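Side-chain contacts in transcriptional regulator of the TetR/AcrR family (Thermobifida fusca YX, PDB 3DCF), which probably binds regulatory DNA through an N-terminal helix-turn-helix domain and acts as a transcription regulator, most likely a repressor: residues I82-V87 against R145-E150; D88-R93 against R149-I154; V113-T118 against A183-Y188. All coordinates share one frame; numbering follows the deposited sequence.

Overall arrangement
From the N terminus, the helix-turn-helix domain leads into helix 75-98, which supplies the first partners of interactions 1 and 2 on consecutive turns. Both close on helix 138-164, interaction 1 at residues 145-150 and interaction 2 at the overlapping 149-154; they sit side by side on the same two helices, nearly parallel at interaction 2, and touch where Arg147 reaches Asp88 and Leu91. Interaction 3 starts between these ends, on helix 104-121, and closes later, at residues 183-188; it therefore crosses both of the others. It ties the helix after 75-98 to the region following 138-164. Arg93 of interaction 2 meets Glu114 of interaction 3 in a salt bridge, and Tyr151 packs against His115.

Interaction 1 (I82-V87 against R145-E150); sequences IVNSIV and RKRERE
Val87 packs against the foot of the Arg147 side chain where helix 75-98, the long helix that carries on from the helix-turn-helix domain of the TetR fold, runs beside helix 138-164 of the C-terminal domain. Its CG1, anti to the backbone N (chi1 172°), lies 3.7 Å from both CB and CG of Arg147. This valine points at the facing helix, so the aliphatic root of the arginine settles against a methyl group while the charged end is carried elsewhere. Arg147 is bent at chi2 and again at chi3 (-67°), which carries the guanidinium toward Asn84. There the amide oxygen OD1 comes up at the guanidinium edge, 4.0 Å from NH1, too far for a hydrogen bond, with the amide and guanidinium planes at 90° to each other. The guanidinium has carboxylates nearby as well: Asp88 forms a weak, long ion pair with NH2, and Glu150, one turn on, forms another through OE2, 3.6 Å from Arg147 NE, while its OE1 lies at the guanidinium edge, in plane.

Interaction 2 (D88-R93 against R149-I154); sequences DEALER and REYTEI
Carboxylate oxygen OE1 of Glu150 rests against the branched end of Leu91, 3.2 Å from CD1 and 3.3 Å from CD2. These are close packing contacts of an oxygen with two methyl groups, and no hydrogen bond spans the two segments. Leu91 holds CG anti to the backbone N (chi1 -175°), which swings the fork toward helix 138-164; the glutamate, extended beyond CG, crosses it at about a right angle. An alanine in place of Leu91 would remove both methyls, and the Glu150 carboxylate would probably lose the surface it lies on and be freer to turn. Farther across the interface Tyr151 extends its phenol to helix 75-98, where OH meets the methyl CB of Ala90 at 3.2 Å. The axes of segments 88-93 and 149-154 run nearly parallel, 10° apart and 10.9 Å from each other at closest approach: the helix leaving the DNA-binding domain packs side by side with one of the C-terminal domain of the TetR fold. Helix 104-121 adds a third partner: Ala90 packs on Thr118, and the Tyr151 ring stands edge-to-face with both Phe94 of helix 75-98 and His115 of helix 104-121.

Interaction 3 (V113-T118 against A183-Y188); sequences VEHTRT and AAIWTY
Ala184 brings its methyl group up to Thr116 and His115 in a buried part of the C-terminal domain of this TetR-family fold, where helix 173-185 meets helix 104-121. With only a methyl to accommodate, the backbones come close, and the CA atoms of Thr116 and Ala184 are 5.3 Å apart. Ala184 CB lies 3.4 Å from Thr116 OG1, a contact of packing rather than of polarity, since that hydroxyl is hydrogen-bonded to Leu112 O in the preceding turn of its own helix. The same methyl also reaches the rim of the His115 ring, in plane, at CD2.

Ile185 continues along this rim. Its CG1, placed anti to the carbonyl carbon (chi1 -65°), lies in the plane of the imidazole 3.5 Å from His115 NE2, with CD1 a little farther off, so the ring is met edge-on by two aliphatic groups in succession. His115 holds CG anti to its backbone N (chi1 -174°), sending the ring across to this helix; the ring also makes an edge-to-face pair with Tyr151.

This segment faces the second subunit, Ile185 packing on Trp186 of that chain and Trp186 standing edge-to-face with Tyr130 of that chain, whereas Thr187 points back toward helix 104-121 and packs on Ile119 and Leu120. The OG1 of Thr187 donates to Ala184 O at 2.7 Å, nearly along the C=O axis (166°), giving the buried hydroxyl a partner within its own segment.

Tyr188 closes the segment. Its backbone N donates to Ile185 O at 3.0 Å, and Ile185 CG2 lies in plane at the edge of its phenol ring.

Interaction 1 (I82-V87 against R145-E150)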
loop_
_atom_site.group_PDB
_atom_site.type_symbol
_atom_site.label_atom_id
_atom_site.label_comp_id
_atom_site.label_asym_id
_atom_site.label_seq_id
_atom_site.Cartn_x
_atom_site.Cartn_y
_atom_site.Cartn_z
ATOM N N ILE A 82 9.698 8.241 19.176
ATOM C CA ILE A 82 8.293 8.695 19.001
ATOM C C ILE A 82 7.460 7.656 18.233
ATOM O O ILE A 82 6.331 7.342 18.640
ATOM C CB ILE A 82 8.177 10.067 18.256
ATOM C CG1 ILE A 82 8.779 11.200 19.088
ATOM C CG2 ILE A 82 6.705 10.435 17.959
ATOM C CD1 ILE A 82 8.991 12.474 18.280
ATOM N N VAL A 83 8.030 7.133 17.143
ATOM C CA VAL A 83 7.368 6.104 16.322
ATOM C C VAL A 83 7.239 4.762 17.062
ATOM O O VAL A 83 6.180 4.129 16.982
ATOM C CB VAL A 83 8.079 5.887 14.967
ATOM C CG1 VAL A 83 7.391 4.771 14.155
ATOM C CG2 VAL A 83 8.107 7.197 14.174
ATOM N N ASN A 84 8.295 4.336 17.770
ATOM C CA ASN A 84 8.254 3.061 18.525
ATOM C C ASN A 84 7.213 3.116 19.653
ATOM O O ASN A 84 6.568 2.108 19.933
ATOM C CB ASN A 84 9.643 2.641 19.056
ATOM C CG ASN A 84 9.719 1.145 19.470
ATOM O OD1 ASN A 84 8.901 0.313 19.060
ATOM N ND2 ASN A 84 10.734 0.807 20.270
ATOM N N SER A 85 7.040 4.299 20.256
ATOM C CA SER A 85 6.022 4.545 21.285
ATOM C C SER A 85 4.601 4.416 20.717
ATOM O O SER A 85 3.779 3.706 21.293
ATOM C CB SER A 85 6.218 5.937 21.914
ATOM O OG SER A 85 5.198 6.257 22.848
ATOM N N ILE A 86 4.336 5.107 19.598
ATOM C CA ILE A 86 3.027 5.055 18.877
ATOM C C ILE A 86 2.695 3.620 18.403
ATOM O O ILE A 86 1.533 3.207 18.488
ATOM C CB ILE A 86 2.941 6.061 17.663
ATOM C CG1 ILE A 86 3.045 7.521 18.133
ATOM C CG2 ILE A 86 1.612 5.926 16.906
ATOM C CD1 ILE A 86 3.253 8.517 16.993
ATOM N N VAL A 87 3.705 2.886 17.917
ATOM C CA VAL A 87 3.556 1.467 17.546
ATOM C C VAL A 87 3.284 0.619 18.791
ATOM O O VAL A 87 2.440 -0.271 18.732
ATOM C CB VAL A 87 4.808 0.882 16.785
ATOM C CG1 VAL A 87 4.702 -0.646 16.587
ATOM C CG2 VAL A 87 4.986 1.579 15.440
ATOM N N ARG A 145 9.925 -4.904 11.864
ATOM C CA ARG A 145 9.456 -6.175 11.266
ATOM C C ARG A 145 8.785 -7.082 12.307
ATOM O O ARG A 145 7.760 -7.696 12.004
ATOM C CB ARG A 145 10.582 -6.931 10.532
ATOM C CG ARG A 145 11.256 -6.192 9.346
ATOM C CD ARG A 145 10.306 -5.743 8.201
ATOM N NE ARG A 145 9.450 -4.611 8.574
ATOM C CZ ARG A 145 9.768 -3.310 8.512
ATOM N NH1 ARG A 145 10.953 -2.889 8.060
ATOM N NH2 ARG A 145 8.872 -2.399 8.912
ATOM N N LYS A 146 9.343 -7.132 13.522
ATOM C CA LYS A 146 8.773 -7.918 14.619
ATOM C C LYS A 146 7.379 -7.422 15.026
ATOM O O LYS A 146 6.505 -8.247 15.280
ATOM C CB LYS A 146 9.723 -7.934 15.826
ATOM C CG LYS A 146 9.236 -8.687 17.098
ATOM C CD LYS A 146 10.386 -8.935 18.110
ATOM C CE LYS A 146 11.069 -7.625 18.603
ATOM N NZ LYS A 146 12.273 -7.828 19.476
ATOM N N ARG A 147 7.169 -6.099 15.062
ATOM C CA ARG A 147 5.851 -5.531 15.435
ATOM C C ARG A 147 4.808 -5.783 14.336
ATOM O O ARG A 147 3.663 -6.083 14.664
ATOM C CB ARG A 147 5.891 -4.038 15.817
ATOM C CG ARG A 147 7.012 -3.586 16.792
ATOM C CD ARG A 147 7.397 -4.581 17.922
ATOM N NE ARG A 147 6.328 -4.773 18.895
ATOM C CZ ARG A 147 6.052 -3.961 19.923
ATOM N NH1 ARG A 147 6.752 -2.844 20.158
ATOM N NH2 ARG A 147 5.040 -4.265 20.734
ATOM N N GLU A 148 5.200 -5.656 13.058
ATOM C CA GLU A 148 4.326 -6.006 11.912
ATOM C C GLU A 148 3.867 -7.474 12.014
ATOM O O GLU A 148 2.691 -7.766 11.781
ATOM C CB GLU A 148 5.015 -5.832 10.540
ATOM C CG GLU A 148 5.188 -4.411 9.985
ATOM C CD GLU A 148 5.404 -4.389 8.431
ATOM O OE1 GLU A 148 4.612 -5.006 7.679
ATOM O OE2 GLU A 148 6.338 -3.722 7.943
ATOM N N ARG A 149 4.809 -8.375 12.339
ATOM C CA ARG A 149 4.519 -9.811 12.521
ATOM C C ARG A 149 3.484 -10.105 13.611
ATOM O O ARG A 149 2.646 -10.982 13.411
ATOM C CB ARG A 149 5.787 -10.652 12.779
ATOM C CG ARG A 149 6.578 -10.985 11.516
ATOM C CD ARG A 149 7.622 -12.086 11.750
ATOM N NE ARG A 149 8.734 -11.637 12.584
ATOM C CZ ARG A 149 9.806 -10.946 12.166
ATOM N NH1 ARG A 149 9.966 -10.569 10.887
ATOM N NH2 ARG A 149 10.743 -10.604 13.054
ATOM N N GLU A 150 3.557 -9.389 14.743
ATOM C CA GLU A 150 2.587 -9.549 15.852
ATOM C C GLU A 150 1.163 -9.209 15.424
ATOM O O GLU A 150 0.274 -9.999 15.688
ATOM C CB GLU A 150 2.962 -8.721 17.081
ATOM C CG GLU A 150 4.182 -9.249 17.822
ATOM C CD GLU A 150 4.622 -8.352 18.976
ATOM O OE1 GLU A 150 3.753 -7.674 19.588
ATOM O OE2 GLU A 150 5.847 -8.356 19.273
#

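Interaction 2 (D88-R93 against R149-I154)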
loop_
_atom_site.group_PDB
_atom_site.type_symbol
_atom_site.label_atom_id
_atom_site.label_comp_id
_atom_site.label_asym_id
_atom_site.label_seq_id
_atom_site.Cartn_x
_atom_site.Cartn_y
_atom_site.Cartn_z
ATOM N N ASP A 88 3.983 0.907 19.896
ATOM C CA ASP A 88 3.823 0.160 21.163
ATOM C C ASP A 88 2.397 0.324 21.765
ATOM O O ASP A 88 1.799 -0.673 22.186
ATOM C CB ASP A 88 4.931 0.542 22.181
ATOM C CG ASP A 88 5.064 -0.446 23.333
ATOM O OD1 ASP A 88 5.096 -1.667 23.097
ATOM O OD2 ASP A 88 5.195 -0.008 24.493
ATOM N N GLU A 89 1.856 1.551 21.785
ATOM C CA GLU A 89 0.480 1.784 22.290
ATOM C C GLU A 89 -0.620 1.213 21.387
ATOM O O GLU A 89 -1.612 0.673 21.899
ATOM C CB GLU A 89 0.163 3.269 22.524
ATOM C CG GLU A 89 0.708 3.878 23.821
ATOM C CD GLU A 89 -0.059 5.142 24.245
ATOM O OE1 GLU A 89 -0.559 5.872 23.357
ATOM O OE2 GLU A 89 -0.173 5.396 25.473
ATOM N N ALA A 90 -0.468 1.398 20.070
ATOM C CA ALA A 90 -1.402 0.859 19.052
ATOM C C ALA A 90 -1.519 -0.667 19.139
ATOM O O ALA A 90 -2.619 -1.222 19.052
ATOM C CB ALA A 90 -0.979 1.279 17.639
ATOM N N LEU A 91 -0.382 -1.323 19.344
ATOM C CA LEU A 91 -0.321 -2.774 19.475
ATOM C C LEU A 91 -0.967 -3.269 20.788
ATOM O O LEU A 91 -1.554 -4.358 20.791
ATOM C CB LEU A 91 1.127 -3.242 19.278
ATOM C CG LEU A 91 1.473 -4.731 19.254
ATOM C CD1 LEU A 91 2.648 -5.009 18.298
ATOM C CD2 LEU A 91 1.744 -5.240 20.693
ATOM N N GLU A 92 -0.887 -2.479 21.876
ATOM C CA GLU A 92 -1.578 -2.811 23.161
ATOM C C GLU A 92 -3.107 -2.732 23.020
ATOM O O GLU A 92 -3.823 -3.560 23.570
ATOM C CB GLU A 92 -1.138 -1.918 24.328
ATOM C CG GLU A 92 0.249 -2.235 24.896
ATOM C CD GLU A 92 0.613 -1.404 26.140
ATOM O OE1 GLU A 92 -0.296 -0.912 26.856
ATOM O OE2 GLU A 92 1.826 -1.261 26.414
ATOM N N ARG A 93 -3.586 -1.709 22.309
ATOM C CA ARG A 93 -5.015 -1.571 21.986
ATOM C C ARG A 93 -5.499 -2.684 21.055
ATOM O O ARG A 93 -6.665 -3.053 21.103
ATOM C CB ARG A 93 -5.321 -0.208 21.369
ATOM C CG ARG A 93 -5.066 0.945 22.337
ATOM C CD ARG A 93 -5.638 2.260 21.847
ATOM N NE ARG A 93 -5.152 2.640 20.516
ATOM C CZ ARG A 93 -3.994 3.254 20.232
ATOM N NH1 ARG A 93 -3.113 3.583 21.181
ATOM N NH2 ARG A 93 -3.701 3.522 18.950
ATOM N N ARG A 149 4.809 -8.375 12.339
ATOM C CA ARG A 149 4.519 -9.811 12.521
ATOM C C ARG A 149 3.484 -10.105 13.611
ATOM O O ARG A 149 2.646 -10.982 13.411
ATOM C CB ARG A 149 5.787 -10.652 12.779
ATOM C CG ARG A 149 6.578 -10.985 11.516
ATOM C CD ARG A 149 7.622 -12.086 11.750
ATOM N NE ARG A 149 8.734 -11.637 12.584
ATOM C CZ ARG A 149 9.806 -10.946 12.166
ATOM N NH1 ARG A 149 9.966 -10.569 10.887
ATOM N NH2 ARG A 149 10.743 -10.604 13.054
ATOM N N GLU A 150 3.557 -9.389 14.743
ATOM C CA GLU A 150 2.587 -9.549 15.852
ATOM C C GLU A 150 1.163 -9.209 15.424
ATOM O O GLU A 150 0.274 -9.999 15.688
ATOM C CB GLU A 150 2.962 -8.721 17.081
ATOM C CG GLU A 150 4.182 -9.249 17.822
ATOM C CD GLU A 150 4.622 -8.352 18.976
ATOM O OE1 GLU A 150 3.753 -7.674 19.588
ATOM O OE2 GLU A 150 5.847 -8.356 19.273
ATOM N N TYR A 151 0.969 -8.044 14.783
ATOM C CA TYR A 151 -0.340 -7.615 14.219
ATOM C C TYR A 151 -0.985 -8.704 13.345
ATOM O O TYR A 151 -2.162 -9.053 13.516
ATOM C CB TYR A 151 -0.195 -6.369 13.307
ATOM C CG TYR A 151 -0.277 -5.007 13.952
ATOM C CD1 TYR A 151 -1.519 -4.493 14.375
ATOM C CD2 TYR A 151 0.853 -4.175 14.044
ATOM C CE1 TYR A 151 -1.625 -3.208 14.947
ATOM C CE2 TYR A 151 0.764 -2.886 14.606
ATOM C CZ TYR A 151 -0.474 -2.413 15.056
ATOM O OH TYR A 151 -0.564 -1.161 15.605
ATOM N N THR A 152 -0.186 -9.196 12.396
ATOM C CA THR A 152 -0.608 -10.203 11.422
ATOM C C THR A 152 -0.984 -11.522 12.094
ATOM O O THR A 152 -2.042 -12.076 11.811
ATOM C CB THR A 152 0.505 -10.464 10.340
ATOM O OG1 THR A 152 1.038 -9.222 9.873
ATOM C CG2 THR A 152 -0.044 -11.234 9.148
ATOM N N GLU A 153 -0.130 -11.991 13.003
ATOM C CA GLU A 153 -0.347 -13.268 13.702
ATOM C C GLU A 153 -1.579 -13.294 14.614
ATOM O O GLU A 153 -2.268 -14.317 14.652
ATOM C CB GLU A 153 0.941 -13.739 14.405
ATOM C CG GLU A 153 2.002 -14.203 13.366
ATOM C CD GLU A 153 3.433 -14.339 13.904
ATOM O OE1 GLU A 153 3.638 -14.334 15.140
ATOM O OE2 GLU A 153 4.370 -14.439 13.075
ATOM N N ILE A 154 -1.865 -12.173 15.300
ATOM C CA ILE A 154 -3.079 -12.022 16.140
ATOM C C ILE A 154 -4.337 -12.188 15.273
ATOM O O ILE A 154 -5.250 -12.935 15.631
ATOM C CB ILE A 154 -3.153 -10.637 16.876
ATOM C CG1 ILE A 154 -2.052 -10.489 17.936
ATOM C CG2 ILE A 154 -4.488 -10.469 17.589
ATOM C CD1 ILE A 154 -1.854 -9.060 18.413
#

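Interaction 3 (V113-T118 against A183-Y188)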
loop_
_atom_site.group_PDB
_atom_site.type_symbol
_atom_site.label_atom_id
_atom_site.label_comp_id
_atom_site.label_asym_id
_atom_site.label_seq_id
_atom_site.Cartn_x
_atom_site.Cartn_y
_atom_site.Cartn_z
ATOM N N VAL A 113 -11.730 -1.462 12.550
ATOM C CA VAL A 113 -12.195 -0.089 12.873
ATOM C C VAL A 113 -11.103 0.642 13.667
ATOM O O VAL A 113 -10.819 1.810 13.413
ATOM C CB VAL A 113 -13.494 -0.087 13.735
ATOM C CG1 VAL A 113 -13.862 1.343 14.172
ATOM C CG2 VAL A 113 -14.658 -0.758 12.992
ATOM N N GLU A 114 -10.522 -0.065 14.636
ATOM C CA GLU A 114 -9.418 0.446 15.465
ATOM C C GLU A 114 -8.158 0.723 14.635
ATOM O O GLU A 114 -7.556 1.775 14.789
ATOM C CB GLU A 114 -9.099 -0.559 16.596
ATOM C CG GLU A 114 -7.882 -0.241 17.479
ATOM C CD GLU A 114 -7.893 1.180 18.018
ATOM O OE1 GLU A 114 -8.912 1.616 18.585
ATOM O OE2 GLU A 114 -6.877 1.870 17.857
ATOM N N HIS A 115 -7.787 -0.233 13.780
ATOM C CA HIS A 115 -6.588 -0.133 12.929
ATOM C C HIS A 115 -6.661 1.045 11.948
ATOM O O HIS A 115 -5.711 1.827 11.855
ATOM C CB HIS A 115 -6.322 -1.459 12.194
ATOM C CG HIS A 115 -5.041 -1.477 11.420
ATOM N ND1 HIS A 115 -3.802 -1.490 12.028
ATOM C CD2 HIS A 115 -4.806 -1.505 10.088
ATOM C CE1 HIS A 115 -2.858 -1.507 11.103
ATOM N NE2 HIS A 115 -3.441 -1.515 9.917
ATOM N N THR A 116 -7.802 1.184 11.276
ATOM C CA THR A 116 -8.047 2.282 10.322
ATOM C C THR A 116 -8.082 3.646 11.015
ATOM O O THR A 116 -7.515 4.605 10.490
ATOM C CB THR A 116 -9.351 2.066 9.534
ATOM O OG1 THR A 116 -9.427 0.702 9.105
ATOM C CG2 THR A 116 -9.403 2.988 8.312
ATOM N N ARG A 117 -8.758 3.726 12.174
ATOM C CA ARG A 117 -8.771 4.947 13.024
ATOM C C ARG A 117 -7.344 5.376 13.367
ATOM O O ARG A 117 -7.015 6.557 13.272
ATOM C CB ARG A 117 -9.548 4.754 14.350
ATOM C CG ARG A 117 -11.066 4.975 14.307
ATOM C CD ARG A 117 -11.665 5.033 15.745
ATOM N NE ARG A 117 -11.594 3.748 16.468
ATOM C CZ ARG A 117 -11.828 3.548 17.782
ATOM N NH1 ARG A 117 -12.133 4.556 18.615
ATOM N NH2 ARG A 117 -11.731 2.312 18.283
ATOM N N THR A 118 -6.516 4.408 13.767
ATOM C CA THR A 118 -5.113 4.664 14.107
ATOM C C THR A 118 -4.316 5.150 12.897
ATOM O O THR A 118 -3.447 6.011 13.068
ATOM C CB THR A 118 -4.427 3.421 14.723
ATOM O OG1 THR A 118 -5.242 2.922 15.786
ATOM C CG2 THR A 118 -3.022 3.749 15.262
ATOM N N ALA A 183 -6.027 -3.083 2.847
ATOM C CA ALA A 183 -7.113 -2.150 2.459
ATOM C C ALA A 183 -7.208 -0.966 3.433
ATOM O O ALA A 183 -7.446 0.160 3.010
ATOM C CB ALA A 183 -8.475 -2.879 2.367
ATOM N N ALA A 184 -7.020 -1.238 4.729
ATOM C CA ALA A 184 -7.017 -0.205 5.780
ATOM C C ALA A 184 -5.787 0.709 5.683
ATOM O O ALA A 184 -5.919 1.928 5.763
ATOM C CB ALA A 184 -7.076 -0.850 7.167
ATOM N N ILE A 185 -4.608 0.106 5.496
ATOM C CA ILE A 185 -3.320 0.827 5.398
ATOM C C ILE A 185 -3.235 1.776 4.184
ATOM O O ILE A 185 -2.811 2.914 4.331
ATOM C CB ILE A 185 -2.111 -0.174 5.391
ATOM C CG1 ILE A 185 -2.006 -0.928 6.730
ATOM C CG2 ILE A 185 -0.777 0.559 5.129
ATOM C CD1 ILE A 185 -1.168 -2.200 6.687
ATOM N N TRP A 186 -3.696 1.329 3.017
ATOM C CA TRP A 186 -3.632 2.116 1.742
ATOM C C TRP A 186 -4.225 3.533 1.809
ATOM O O TRP A 186 -3.879 4.397 0.995
ATOM C CB TRP A 186 -4.282 1.332 0.599
ATOM C CG TRP A 186 -3.928 1.799 -0.780
ATOM C CD1 TRP A 186 -4.755 2.401 -1.689
ATOM C CD2 TRP A 186 -2.647 1.689 -1.410
ATOM N NE1 TRP A 186 -4.065 2.665 -2.853
ATOM C CE2 TRP A 186 -2.770 2.245 -2.710
ATOM C CE3 TRP A 186 -1.396 1.176 -1.000
ATOM C CZ2 TRP A 186 -1.690 2.302 -3.615
ATOM C CZ3 TRP A 186 -0.308 1.231 -1.905
ATOM C CH2 TRP A 186 -0.473 1.789 -3.200
ATOM N N THR A 187 -5.122 3.759 2.777
ATOM C CA THR A 187 -5.667 5.090 3.078
ATOM C C THR A 187 -4.583 6.174 3.233
ATOM O O THR A 187 -4.854 7.329 2.884
ATOM C CB THR A 187 -6.527 5.080 4.356
ATOM O OG1 THR A 187 -5.744 4.594 5.447
ATOM C CG2 THR A 187 -7.769 4.193 4.204
ATOM N N TYR A 188 -3.376 5.818 3.717
ATOM C CA TYR A 188 -2.288 6.814 3.878
ATOM C C TYR A 188 -1.849 7.444 2.547
ATOM O O TYR A 188 -1.395 8.580 2.543
ATOM C CB TYR A 188 -1.072 6.299 4.704
ATOM C CG TYR A 188 0.047 5.551 3.971
ATOM C CD1 TYR A 188 1.084 6.249 3.303
ATOM C CD2 TYR A 188 0.121 4.149 4.002
ATOM C CE1 TYR A 188 2.138 5.549 2.643
ATOM C CE2 TYR A 188 1.166 3.445 3.356
ATOM C CZ TYR A 188 2.168 4.146 2.689
ATOM O OH TYR A 188 3.157 3.422 2.077
#